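Local coordinates for sterol regulatory element-binding protein cleavage-activating protein (Schizosaccharomyces pombe, PDB 4YHC) that escorts the membrane-bound transcription factor precursor sre1 for processing when sterol or oxygen is low, this chain being its cytoplasmic WD40 domain, at residues V284-F289 / Y301-N306; T267-V272 / S355-D360. The protein carries 9 engineered substitutions. All blocks are in the same frame, centred on the assembly; numbering follows the deposited sequence.

Interaction 1 (V284-F289 / Y301-N306)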
loop_
_atom_site.group_PDB
_atom_site.type_symbol
_atom_site.label_atom_id
_atom_site.label_comp_id
_atom_site.label_asym_id
_atom_site.label_seq_id
_atom_site.Cartn_x
_atom_site.Cartn_y
_atom_site.Cartn_z
ATOM N N VAL A 284 -3.822 -16.966 -7.803
ATOM C CA VAL A 284 -4.791 -15.978 -7.338
ATOM C C VAL A 284 -6.119 -16.168 -7.991
ATOM O O VAL A 284 -6.208 -16.733 -9.093
ATOM C CB VAL A 284 -4.284 -14.510 -7.599
ATOM C CG1 VAL A 284 -2.933 -14.335 -6.965
ATOM C CG2 VAL A 284 -4.248 -14.184 -9.103
ATOM N N SER A 285 -7.184 -15.734 -7.331
ATOM C CA SER A 285 -8.494 -15.851 -7.919
ATOM C C SER A 285 -8.807 -14.657 -8.849
ATOM O O SER A 285 -9.704 -14.783 -9.679
ATOM C CB SER A 285 -9.593 -15.865 -6.853
ATOM O OG SER A 285 -9.483 -16.995 -6.005
ATOM N N SER A 286 -8.097 -13.544 -8.687
ATOM C CA SER A 286 -8.384 -12.262 -9.438
ATOM C C SER A 286 -7.263 -11.282 -9.321
ATOM O O SER A 286 -6.426 -11.428 -8.405
ATOM C CB SER A 286 -9.672 -11.566 -9.046
ATOM O OG SER A 286 -9.684 -11.069 -7.714
ATOM N N ILE A 287 -7.189 -10.336 -10.273
ATOM C CA ILE A 287 -6.187 -9.274 -10.213
ATOM C C ILE A 287 -6.957 -7.991 -10.427
ATOM O O ILE A 287 -7.813 -7.932 -11.346
ATOM C CB ILE A 287 -5.169 -9.410 -11.345
ATOM C CG1 ILE A 287 -4.636 -10.820 -11.431
ATOM C CG2 ILE A 287 -4.032 -8.387 -11.194
ATOM C CD1 ILE A 287 -3.706 -11.051 -12.620
ATOM N N SER A 288 -6.599 -6.946 -9.692
ATOM C CA SER A 288 -7.249 -5.619 -9.807
ATOM C C SER A 288 -6.171 -4.592 -9.906
ATOM O O SER A 288 -5.143 -4.635 -9.133
ATOM C CB SER A 288 -8.059 -5.270 -8.597
ATOM O OG SER A 288 -9.126 -6.140 -8.353
ATOM N N PHE A 289 -6.388 -3.642 -10.824
ATOM C CA PHE A 289 -5.487 -2.478 -11.003
ATOM C C PHE A 289 -6.282 -1.236 -10.649
ATOM O O PHE A 289 -7.489 -1.169 -10.968
ATOM C CB PHE A 289 -5.010 -2.272 -12.448
ATOM C CG PHE A 289 -4.252 -3.387 -13.036
ATOM C CD1 PHE A 289 -3.345 -4.136 -12.276
ATOM C CD2 PHE A 289 -4.364 -3.690 -14.358
ATOM C CE1 PHE A 289 -2.612 -5.180 -12.830
ATOM C CE2 PHE A 289 -3.621 -4.724 -14.914
ATOM C CZ PHE A 289 -2.772 -5.509 -14.121
ATOM N N TYR A 301 -10.667 1.505 -12.019
ATOM C CA TYR A 301 -10.413 0.171 -11.430
ATOM C C TYR A 301 -10.703 -0.875 -12.470
ATOM O O TYR A 301 -11.791 -0.913 -13.037
ATOM C CB TYR A 301 -11.268 -0.048 -10.196
ATOM C CG TYR A 301 -10.953 0.920 -9.096
ATOM C CD1 TYR A 301 -11.539 2.183 -9.061
ATOM C CD2 TYR A 301 -10.078 0.545 -8.064
ATOM C CE1 TYR A 301 -11.253 3.078 -8.040
ATOM C CE2 TYR A 301 -9.777 1.421 -7.056
ATOM C CZ TYR A 301 -10.386 2.683 -7.023
ATOM O OH TYR A 301 -10.014 3.532 -6.053
ATOM N N TYR A 302 -9.665 -1.622 -12.842
ATOM C CA TYR A 302 -9.811 -2.732 -13.740
ATOM C C TYR A 302 -9.681 -4.000 -12.909
ATOM O O TYR A 302 -8.693 -4.142 -12.119
ATOM C CB TYR A 302 -8.708 -2.705 -14.777
ATOM C CG TYR A 302 -8.914 -1.791 -15.944
ATOM C CD1 TYR A 302 -9.217 -0.459 -15.766
ATOM C CD2 TYR A 302 -8.742 -2.259 -17.241
ATOM C CE1 TYR A 302 -9.358 0.400 -16.845
ATOM C CE2 TYR A 302 -8.907 -1.414 -18.344
ATOM C CZ TYR A 302 -9.210 -0.091 -18.124
ATOM O OH TYR A 302 -9.289 0.714 -19.177
ATOM N N TYR A 303 -10.674 -4.840 -13.025
ATOM C CA TYR A 303 -10.775 -6.117 -12.328
ATOM C C TYR A 303 -10.781 -7.258 -13.349
ATOM O O TYR A 303 -11.619 -7.276 -14.322
ATOM C CB TYR A 303 -12.068 -6.147 -11.507
ATOM C CG TYR A 303 -12.356 -7.484 -10.876
ATOM C CD1 TYR A 303 -11.740 -7.863 -9.654
ATOM C CD2 TYR A 303 -13.243 -8.375 -11.464
ATOM C CE1 TYR A 303 -12.009 -9.106 -9.068
ATOM C CE2 TYR A 303 -13.535 -9.597 -10.887
ATOM C CZ TYR A 303 -12.921 -9.941 -9.673
ATOM O OH TYR A 303 -13.186 -11.166 -9.133
ATOM N N TYR A 304 -9.863 -8.201 -13.162
ATOM C CA TYR A 304 -9.750 -9.365 -14.031
ATOM C C TYR A 304 -10.037 -10.644 -13.258
ATOM O O TYR A 304 -9.439 -10.889 -12.214
ATOM C CB TYR A 304 -8.345 -9.464 -14.628
ATOM C CG TYR A 304 -7.850 -8.223 -15.329
ATOM C CD1 TYR A 304 -7.170 -7.237 -14.633
ATOM C CD2 TYR A 304 -8.046 -8.046 -16.690
ATOM C CE1 TYR A 304 -6.708 -6.105 -15.271
ATOM C CE2 TYR A 304 -7.587 -6.916 -17.337
ATOM C CZ TYR A 304 -6.919 -5.950 -16.621
ATOM O OH TYR A 304 -6.458 -4.824 -17.256
ATOM N N GLY A 305 -10.941 -11.465 -13.777
ATOM C CA GLY A 305 -11.192 -12.765 -13.184
ATOM C C GLY A 305 -12.641 -13.193 -13.106
ATOM O O GLY A 305 -13.552 -12.368 -13.105
ATOM N N ASN A 306 -12.846 -14.503 -13.033
ATOM C CA ASN A 306 -14.169 -15.073 -12.831
ATOM C C ASN A 306 -14.441 -15.237 -11.342
ATOM O O ASN A 306 -15.540 -15.615 -10.941
ATOM C CB ASN A 306 -14.288 -16.421 -13.542
ATOM C CG ASN A 306 -13.802 -16.369 -14.975
ATOM O OD1 ASN A 306 -13.144 -15.416 -15.385
ATOM N ND2 ASN A 306 -14.130 -17.398 -15.749
HETATM O O HOH W 1 -10.305 -16.373 -11.910
#
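Tyr304 meets Phe289 diagonally across two antiparallel strands, its edge turned to the Phe289 face in an offset edge-to-face pair with ring planes at 67°. The nearest atoms are Tyr304 CE1 and Phe289 CE2, 3.4 Å apart. Tyr304 CG stands anti to the carbonyl carbon (chi1 -53°), beside its own backbone N; the ring meets Ile287 O at its edge, CD1 3.4 Å from that oxygen. On the other side of the sheet, the Tyr303 ring presents CD1 in plane to Ser288 OG at 3.4 Å, while CE1 lies 3.3 Å from Ser286 OG. Those hydroxyls are bonded elsewhere: Ser286 OG to Ser273 OG, Ser288 OG to Gly361 O.

Four backbone bonds fix the register. Ile287 and Tyr304 exchange a pair, and Phe289 and Tyr302 another, the shortest being Phe289 N to Tyr302 O at 2.7 Å. Next comes Gly305 opposite Ser286; at phi 139° a side chain there would press on the Tyr304 carbonyl and crowd Ser285 O. Beyond it a water donates to Ser285 O and weakly accepts from Asn306 N. Farther out, Phe258 packs on both Phe289 and Tyr304. An alanine in place of Tyr304 would probably take the tyrosine edge from the Phe289 ring and open a gap beside Phe258. The chemistry is that of a buried beta hairpin, consistent with a WD40 propeller blade: Phe289, Tyr302 and Tyr304, with Ile287, pack one face, while Tyr303 lies among serines on the other.

Interaction 2 (T267-V272 / S355-D360). Engineered in segment 355-360: Ser355 (natural residue Cys).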
loop_
_atom_site.group_PDB
_atom_site.type_symbol
_atom_site.label_atom_id
_atom_site.label_comp_id
_atom_site.label_asym_id
_atom_site.label_seq_id
_atom_site.Cartn_x
_atom_site.Cartn_y
_atom_site.Cartn_z
ATOM N N THR A 267 0.515 6.777 -10.202
ATOM C CA THR A 267 -0.830 6.589 -9.651
ATOM C C THR A 267 -1.342 5.160 -9.678
ATOM O O THR A 267 -2.515 4.975 -9.405
ATOM C CB THR A 267 -1.844 7.455 -10.400
ATOM O OG1 THR A 267 -1.909 6.999 -11.788
ATOM C CG2 THR A 267 -1.358 8.959 -10.357
ATOM N N PHE A 268 -0.483 4.206 -10.012
ATOM C CA PHE A 268 -0.828 2.846 -10.274
ATOM C C PHE A 268 -0.641 1.920 -9.036
ATOM O O PHE A 268 0.399 1.939 -8.403
ATOM C CB PHE A 268 0.055 2.347 -11.419
ATOM C CG PHE A 268 -0.234 0.921 -11.877
ATOM C CD1 PHE A 268 -1.250 0.643 -12.763
ATOM C CD2 PHE A 268 0.567 -0.121 -11.495
ATOM C CE1 PHE A 268 -1.491 -0.636 -13.219
ATOM C CE2 PHE A 268 0.319 -1.423 -11.890
ATOM C CZ PHE A 268 -0.717 -1.691 -12.760
ATOM N N SER A 269 -1.612 1.085 -8.740
ATOM C CA SER A 269 -1.401 0.034 -7.747
ATOM C C SER A 269 -2.120 -1.234 -8.176
ATOM O O SER A 269 -2.937 -1.225 -9.155
ATOM C CB SER A 269 -1.805 0.501 -6.348
ATOM O OG SER A 269 -3.144 0.796 -6.359
ATOM N N VAL A 270 -1.793 -2.333 -7.472
ATOM C CA VAL A 270 -2.340 -3.643 -7.815
ATOM C C VAL A 270 -2.815 -4.338 -6.589
ATOM O O VAL A 270 -2.150 -4.292 -5.589
ATOM C CB VAL A 270 -1.293 -4.542 -8.488
ATOM C CG1 VAL A 270 -1.864 -5.935 -8.899
ATOM C CG2 VAL A 270 -0.683 -3.818 -9.649
ATOM N N GLY A 271 -3.921 -5.014 -6.647
ATOM C CA GLY A 271 -4.200 -6.010 -5.560
ATOM C C GLY A 271 -4.571 -7.337 -6.204
ATOM O O GLY A 271 -5.117 -7.345 -7.324
ATOM N N VAL A 272 -4.250 -8.443 -5.545
ATOM C CA VAL A 272 -4.661 -9.779 -5.975
ATOM C C VAL A 272 -5.376 -10.539 -4.824
ATOM O O VAL A 272 -5.133 -10.302 -3.607
ATOM C CB VAL A 272 -3.478 -10.591 -6.536
ATOM C CG1 VAL A 272 -2.818 -9.918 -7.746
ATOM C CG2 VAL A 272 -2.428 -10.791 -5.458
ATOM N N SER A 355 -11.695 7.596 -3.420
ATOM C CA SER A 355 -11.891 6.158 -3.409
ATOM C C SER A 355 -10.608 5.382 -3.228
ATOM O O SER A 355 -9.544 5.876 -3.542
ATOM C CB SER A 355 -12.527 5.726 -4.715
ATOM O OG SER A 355 -11.640 5.757 -5.780
ATOM N N VAL A 356 -10.726 4.123 -2.822
ATOM C CA VAL A 356 -9.596 3.293 -2.597
ATOM C C VAL A 356 -10.054 1.827 -2.552
ATOM O O VAL A 356 -11.124 1.504 -2.045
ATOM C CB VAL A 356 -8.860 3.689 -1.323
ATOM C CG1 VAL A 356 -9.803 3.804 -0.108
ATOM C CG2 VAL A 356 -7.688 2.763 -0.989
ATOM N N MET A 357 -9.268 0.946 -3.132
ATOM C CA MET A 357 -9.596 -0.493 -3.066
ATOM C C MET A 357 -8.964 -1.210 -1.879
ATOM O O MET A 357 -7.898 -0.821 -1.382
ATOM C CB MET A 357 -9.268 -1.200 -4.357
ATOM C CG MET A 357 -7.808 -1.347 -4.710
ATOM S SD MET A 357 -7.655 -2.101 -6.372
ATOM C CE MET A 357 -5.938 -2.180 -6.502
ATOM N N SER A 358 -9.609 -2.258 -1.463
ATOM C CA SER A 358 -9.077 -3.117 -0.436
ATOM C C SER A 358 -7.779 -3.787 -0.850
ATOM O O SER A 358 -7.429 -3.811 -2.050
ATOM C CB SER A 358 -10.120 -4.155 -0.063
ATOM O OG SER A 358 -10.378 -4.995 -1.153
ATOM N N SER A 359 -7.047 -4.363 0.132
ATOM C CA SER A 359 -5.691 -4.819 -0.197
ATOM C C SER A 359 -5.648 -5.991 -1.178
ATOM O O SER A 359 -4.628 -6.201 -1.861
ATOM C CB SER A 359 -4.949 -5.202 1.105
ATOM O OG SER A 359 -5.767 -6.109 1.802
ATOM N N ASP A 360 -6.726 -6.770 -1.279
ATOM C CA ASP A 360 -6.793 -7.809 -2.318
ATOM C C ASP A 360 -7.508 -7.381 -3.637
ATOM O O ASP A 360 -7.660 -8.178 -4.505
ATOM C CB ASP A 360 -7.408 -9.122 -1.818
ATOM C CG ASP A 360 -8.807 -8.969 -1.407
ATOM O OD1 ASP A 360 -9.328 -7.837 -1.559
ATOM O OD2 ASP A 360 -9.422 -9.961 -0.975
HETATM O O HOH W 2 -2.828 -7.708 -3.046
#
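Met357 reaches strand 269-272 with its methyl group alone: CE lies 3.5 Å from Gly271 N and 3.8 Å from Val270 C, with Ser269 OG a little farther off. Beyond CG the side chain is fully extended (chi2 -175°, chi3 -179°), which carries CE across to the other backbone. Also by van der Waals contact, Asp360 CB sits 3.1 Å from Val272 O, and Gly271 CA packs 3.7 Å from Ser359 O; a side chain at Gly271 would collide with that carbonyl.

Polar links are few. No direct hydrogen bond crosses the contact; a water does the bridging, accepting from Val272 N at 3.0 Å and donating to Ser359 O at 2.6 Å. Asp360 CA also makes a bent, weak CA-H...O contact with Val272 O. Within the turn, Ser358 OG donates to Asp360 OD1 over 3.1 Å, and OD1 also takes the backbone N of Leu362, so OD1 is held by two donors of its own loop. Ser359 OG is bonded to Asp446 OD1.

Here the turn leaving strand 354-357 of one sheet lies against strand 269-278 of another, with no strand pairing between them. This is consistent with neighbouring sheets of the WD40 propeller meeting near its centre through packing and one water, the close approach depending on the bare backbone of Gly271.

Interaction 1 lies wholly buried, its centre about 17 Å from the chain centre; interaction 2, partly buried, is only about 8 Å from it. Strands 269-278 and 281-292 are neighbours in one sheet, so both contacts share it: interaction 1 pairs strands within that sheet, whereas interaction 2 brings in a turn from another. Direct backbone bonds and aromatic rings carry the first, a methionine methyl, a glycine and a water the second. Two polar links join them. Gly271 N lies 2.8 Å from Ser288 O, a probable backbone hydrogen bond, and the Tyr301 hydroxyl bonds to that of Ser355, an engineered residue that is cysteine in the natural protein.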